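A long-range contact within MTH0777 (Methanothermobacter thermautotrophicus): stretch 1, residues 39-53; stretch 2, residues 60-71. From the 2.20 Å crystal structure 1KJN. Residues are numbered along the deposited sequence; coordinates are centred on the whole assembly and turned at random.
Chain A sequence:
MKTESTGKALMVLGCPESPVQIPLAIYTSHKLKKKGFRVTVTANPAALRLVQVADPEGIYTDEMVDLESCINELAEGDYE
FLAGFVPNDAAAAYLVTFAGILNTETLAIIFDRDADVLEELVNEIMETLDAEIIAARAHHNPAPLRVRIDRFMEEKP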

# COMPACT_ATOMS: atom_id res chain seq x y z
N VAL A 39 10.17 12.17 -9.52
CA VAL A 39 10.59 11.11 -8.62
C VAL A 39 10.74 9.74 -9.23
O VAL A 39 9.80 9.20 -9.80
CB VAL A 39 9.62 10.93 -7.42
CG1 VAL A 39 10.22 9.94 -6.40
CG2 VAL A 39 9.31 12.26 -6.75
N THR A 40 11.91 9.16 -9.01
CA THR A 40 12.17 7.81 -9.48
C THR A 40 12.16 6.89 -8.27
O THR A 40 12.79 7.18 -7.25
CB THR A 40 13.54 7.72 -10.17
OG1 THR A 40 13.52 8.47 -11.39
CG2 THR A 40 13.90 6.26 -10.47
N VAL A 41 11.43 5.79 -8.38
CA VAL A 41 11.36 4.80 -7.30
C VAL A 41 12.17 3.58 -7.73
O VAL A 41 12.04 3.10 -8.87
CB VAL A 41 9.90 4.36 -7.02
CG1 VAL A 41 9.88 3.26 -5.98
CG2 VAL A 41 9.04 5.55 -6.57
N THR A 42 13.00 3.06 -6.83
CA THR A 42 13.80 1.88 -7.16
C THR A 42 13.71 0.88 -6.01
O THR A 42 13.79 1.27 -4.84
CB THR A 42 15.29 2.25 -7.45
OG1 THR A 42 16.01 1.07 -7.83
CG2 THR A 42 15.97 2.87 -6.21
N ALA A 43 13.47 -0.39 -6.34
CA ALA A 43 13.31 -1.44 -5.34
C ALA A 43 13.27 -2.83 -5.99
O ALA A 43 13.47 -2.95 -7.21
CB ALA A 43 12.03 -1.20 -4.56
N ASN A 44 13.03 -3.85 -5.17
CA ASN A 44 12.97 -5.24 -5.63
C ASN A 44 11.65 -5.48 -6.36
O ASN A 44 10.72 -4.69 -6.21
CB ASN A 44 13.23 -6.25 -4.46
CG ASN A 44 12.01 -6.45 -3.51
OD1 ASN A 44 10.96 -5.83 -3.66
ND2 ASN A 44 12.16 -7.36 -2.53
N PRO A 45 11.55 -6.56 -7.14
CA PRO A 45 10.31 -6.85 -7.88
C PRO A 45 9.01 -6.75 -7.09
O PRO A 45 8.09 -6.06 -7.52
CB PRO A 45 10.56 -8.27 -8.41
CG PRO A 45 12.05 -8.25 -8.69
CD PRO A 45 12.57 -7.59 -7.41
N ALA A 46 8.92 -7.42 -5.95
CA ALA A 46 7.70 -7.37 -5.15
C ALA A 46 7.33 -5.92 -4.82
O ALA A 46 6.22 -5.48 -5.09
CB ALA A 46 7.88 -8.19 -3.88
N ALA A 47 8.29 -5.18 -4.28
CA ALA A 47 8.07 -3.79 -3.91
C ALA A 47 7.56 -2.92 -5.09
O ALA A 47 6.55 -2.22 -4.95
CB ALA A 47 9.35 -3.20 -3.31
N LEU A 48 8.23 -3.00 -6.25
CA LEU A 48 7.83 -2.23 -7.42
C LEU A 48 6.43 -2.59 -7.87
O LEU A 48 5.66 -1.71 -8.30
CB LEU A 48 8.83 -2.41 -8.58
CG LEU A 48 9.86 -1.26 -8.76
CD1 LEU A 48 10.33 -0.72 -7.45
CD2 LEU A 48 11.05 -1.68 -9.62
N ARG A 49 6.09 -3.88 -7.78
CA ARG A 49 4.75 -4.32 -8.19
C ARG A 49 3.69 -3.78 -7.25
O ARG A 49 2.57 -3.54 -7.68
CB ARG A 49 4.63 -5.85 -8.27
CG ARG A 49 5.55 -6.52 -9.28
CD ARG A 49 5.08 -7.93 -9.62
NE ARG A 49 3.91 -7.85 -10.48
CZ ARG A 49 3.93 -7.94 -11.81
NH1 ARG A 49 5.08 -8.14 -12.46
NH2 ARG A 49 2.82 -7.72 -12.51
N LEU A 50 4.03 -3.63 -5.98
CA LEU A 50 3.05 -3.12 -5.02
C LEU A 50 2.74 -1.66 -5.31
O LEU A 50 1.57 -1.24 -5.27
CB LEU A 50 3.53 -3.30 -3.58
CG LEU A 50 3.44 -4.74 -3.07
CD1 LEU A 50 4.13 -4.88 -1.72
CD2 LEU A 50 1.98 -5.14 -2.97
N VAL A 51 3.78 -0.90 -5.64
CA VAL A 51 3.66 0.51 -5.97
C VAL A 51 2.79 0.66 -7.21
O VAL A 51 1.89 1.47 -7.22
CB VAL A 51 5.06 1.14 -6.23
CG1 VAL A 51 4.90 2.58 -6.79
CG2 VAL A 51 5.91 1.14 -4.94
N GLN A 52 3.05 -0.16 -8.24
CA GLN A 52 2.28 -0.09 -9.48
C GLN A 52 0.80 -0.42 -9.30
O GLN A 52 -0.04 0.19 -9.96
CB GLN A 52 2.87 -1.03 -10.54
CG GLN A 52 4.18 -0.56 -11.13
CD GLN A 52 5.03 -1.70 -11.68
OE1 GLN A 52 6.23 -1.54 -11.93
NE2 GLN A 52 4.41 -2.87 -11.87
N VAL A 53 0.48 -1.39 -8.45
CA VAL A 53 -0.93 -1.69 -8.25
C VAL A 53 -1.60 -0.66 -7.33
O VAL A 53 -2.79 -0.39 -7.48
CB VAL A 53 -1.18 -3.16 -7.77
CG1 VAL A 53 -0.52 -4.16 -8.73
CG2 VAL A 53 -0.70 -3.36 -6.37
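Stretch 2 60-71: YTDEMVDLESCI

Selenomethionine Met64 gives up more surface to this contact than any other residue, and it spans both elements of stretch 1. Its backbone lies beside the strand that includes Val39 to Thr42, while its side chain runs under helix 45-53. CB of Val41 is 3.7 Å from CG of Met64. Further out, SE of Met64 lies 3.7 Å from CG1 of Val51 and 4.2 Å from CG of Leu48. CE of Met64, its terminal methyl, lies 3.2 Å from CG of Gln52, a tight approach.

Stretch 2 begins as loop at Tyr60 to Asp62, becomes extended from Glu63, and turns into a helix at Leu67. Its strand runs parallel to the first strand, with an angle of 24° between their directions and a signed crossing of -24°. The axes approach to 4.5 Å. Helix 45-53 runs nearly antiparallel to the second strand, at 162°, with the axes 9.1 Å apart. The helix that begins at Leu67 meets the first strand at 119°.

The register places Thr40 beside Glu63 and Val41 beside Met64, with CA to CA distances of 4.6 and 4.7 Å. Val41 bonds to the residues before and after Met64: its N donates to O of Glu63 at 2.8 Å, and its O accepts from N of Val65 at 3.0 Å. This pattern is typical of parallel strands. CA of Met64 also makes a CA-H...O contact with O of Val41, at 3.1 Å.

At the start of the pairing, Asp62 grips Val39 through both side chain and backbone. N of Val39 donates to OD2 of Asp62 at 2.6 Å, and N of Asp62 donates to O of Val39 at 3.0 Å. The same O of Val39 accepts from N of Glu63 at 3.3 Å.

The side chains of Thr40, Thr42, Glu63 and Val65 share one face of the sheet. CG2 of Thr40 lies 4.1 Å from CG2 of Val65. OG1 of Thr42 donates to O of Val65 at 2.8 Å. Val41 and Met64 point to the other face, where the helix of stretch 1 packs. Near Val41, CG2 of Thr61 comes within 3.6 Å of CG2 of Val41.

The far end closes with N of Leu67 donating to O of Ala43 at 3.2 Å. Both stretches then enter helices with capped starts. OD1 of Asn44 accepts from N of Ala47 at 2.8 Å, and OD1 of Asp66 accepts from N of Ser69 at 2.9 Å. Together the stretches bury 799 Å².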

# COMPACT_ATOMS: atom_id res chain seq x y z
N TYR A 60 1.41 9.37 -8.76
CA TYR A 60 2.28 9.79 -7.65
C TYR A 60 3.79 9.54 -7.79
O TYR A 60 4.57 9.91 -6.90
CB TYR A 60 1.74 9.20 -6.36
CG TYR A 60 0.29 9.58 -6.08
CD1 TYR A 60 -0.06 10.91 -5.86
CD2 TYR A 60 -0.70 8.61 -5.98
CE1 TYR A 60 -1.38 11.26 -5.53
CE2 TYR A 60 -2.03 8.96 -5.65
CZ TYR A 60 -2.35 10.28 -5.41
OH TYR A 60 -3.63 10.62 -4.99
N THR A 61 4.21 8.91 -8.88
CA THR A 61 5.63 8.66 -9.14
C THR A 61 5.84 8.88 -10.63
O THR A 61 4.90 8.83 -11.41
CB THR A 61 6.07 7.22 -8.79
OG1 THR A 61 5.40 6.30 -9.67
CG2 THR A 61 5.76 6.88 -7.34
N ASP A 62 7.09 9.09 -11.03
CA ASP A 62 7.36 9.35 -12.44
C ASP A 62 8.04 8.22 -13.18
O ASP A 62 7.77 7.97 -14.36
CB ASP A 62 8.17 10.63 -12.55
CG ASP A 62 7.47 11.80 -11.90
OD1 ASP A 62 6.40 12.19 -12.42
OD2 ASP A 62 7.93 12.30 -10.86
N GLU A 63 8.90 7.52 -12.47
CA GLU A 63 9.66 6.44 -13.06
C GLU A 63 9.95 5.38 -12.00
O GLU A 63 9.95 5.67 -10.80
CB GLU A 63 10.97 7.03 -13.61
CG GLU A 63 11.82 6.06 -14.41
CD GLU A 63 13.15 6.65 -14.85
OE1 GLU A 63 13.78 6.05 -15.75
OE2 GLU A 63 13.59 7.68 -14.29
N MSE A 64 10.19 4.16 -12.46
CA MSE A 64 10.52 3.06 -11.58
C MSE A 64 11.54 2.16 -12.24
O MSE A 64 11.40 1.83 -13.41
CB MSE A 64 9.27 2.26 -11.24
CG MSE A 64 8.48 2.89 -10.12
SE MSE A 64 7.09 1.72 -9.66
CE MSE A 64 6.10 1.98 -11.29
N VAL A 65 12.56 1.75 -11.48
CA VAL A 65 13.65 0.92 -11.97
C VAL A 65 14.07 -0.09 -10.90
O VAL A 65 14.10 0.24 -9.73
CB VAL A 65 14.91 1.78 -12.25
CG1 VAL A 65 15.91 1.00 -13.08
CG2 VAL A 65 14.54 3.08 -12.92
N ASP A 66 14.44 -1.29 -11.33
CA ASP A 66 14.90 -2.35 -10.42
C ASP A 66 16.21 -1.92 -9.71
O ASP A 66 17.02 -1.17 -10.27
CB ASP A 66 15.07 -3.65 -11.22
CG ASP A 66 16.16 -4.55 -10.68
OD1 ASP A 66 17.28 -4.47 -11.22
OD2 ASP A 66 15.90 -5.32 -9.72
N LEU A 67 16.40 -2.37 -8.48
CA LEU A 67 17.60 -1.99 -7.70
C LEU A 67 18.93 -2.15 -8.42
O LEU A 67 19.70 -1.21 -8.51
CB LEU A 67 17.66 -2.77 -6.39
CG LEU A 67 16.69 -2.37 -5.28
CD1 LEU A 67 16.64 -3.48 -4.23
CD2 LEU A 67 17.13 -1.07 -4.66
N GLU A 68 19.18 -3.35 -8.94
CA GLU A 68 20.44 -3.62 -9.63
C GLU A 68 20.59 -2.82 -10.91
O GLU A 68 21.68 -2.31 -11.20
CB GLU A 68 20.61 -5.12 -9.86
CG GLU A 68 20.77 -5.88 -8.54
CD GLU A 68 22.00 -5.41 -7.74
OE1 GLU A 68 23.12 -5.44 -8.29
OE2 GLU A 68 21.86 -5.00 -6.56
N SER A 69 19.50 -2.66 -11.65
CA SER A 69 19.57 -1.88 -12.88
C SER A 69 19.92 -0.43 -12.54
O SER A 69 20.77 0.17 -13.20
CB SER A 69 18.25 -1.94 -13.63
OG SER A 69 17.97 -3.27 -14.01
N CYS A 70 19.30 0.11 -11.49
CA CYS A 70 19.57 1.49 -11.10
C CYS A 70 21.04 1.63 -10.68
O CYS A 70 21.70 2.59 -11.04
CB CYS A 70 18.66 1.91 -9.95
SG CYS A 70 18.82 3.64 -9.51
N ILE A 71 21.51 0.68 -9.87
CA ILE A 71 22.88 0.67 -9.38
C ILE A 71 23.85 0.63 -10.55
O ILE A 71 24.95 1.17 -10.48
CB ILE A 71 23.15 -0.56 -8.47
CG1 ILE A 71 22.61 -0.30 -7.06
CG2 ILE A 71 24.66 -0.88 -8.40
CD1 ILE A 71 22.79 -1.48 -6.14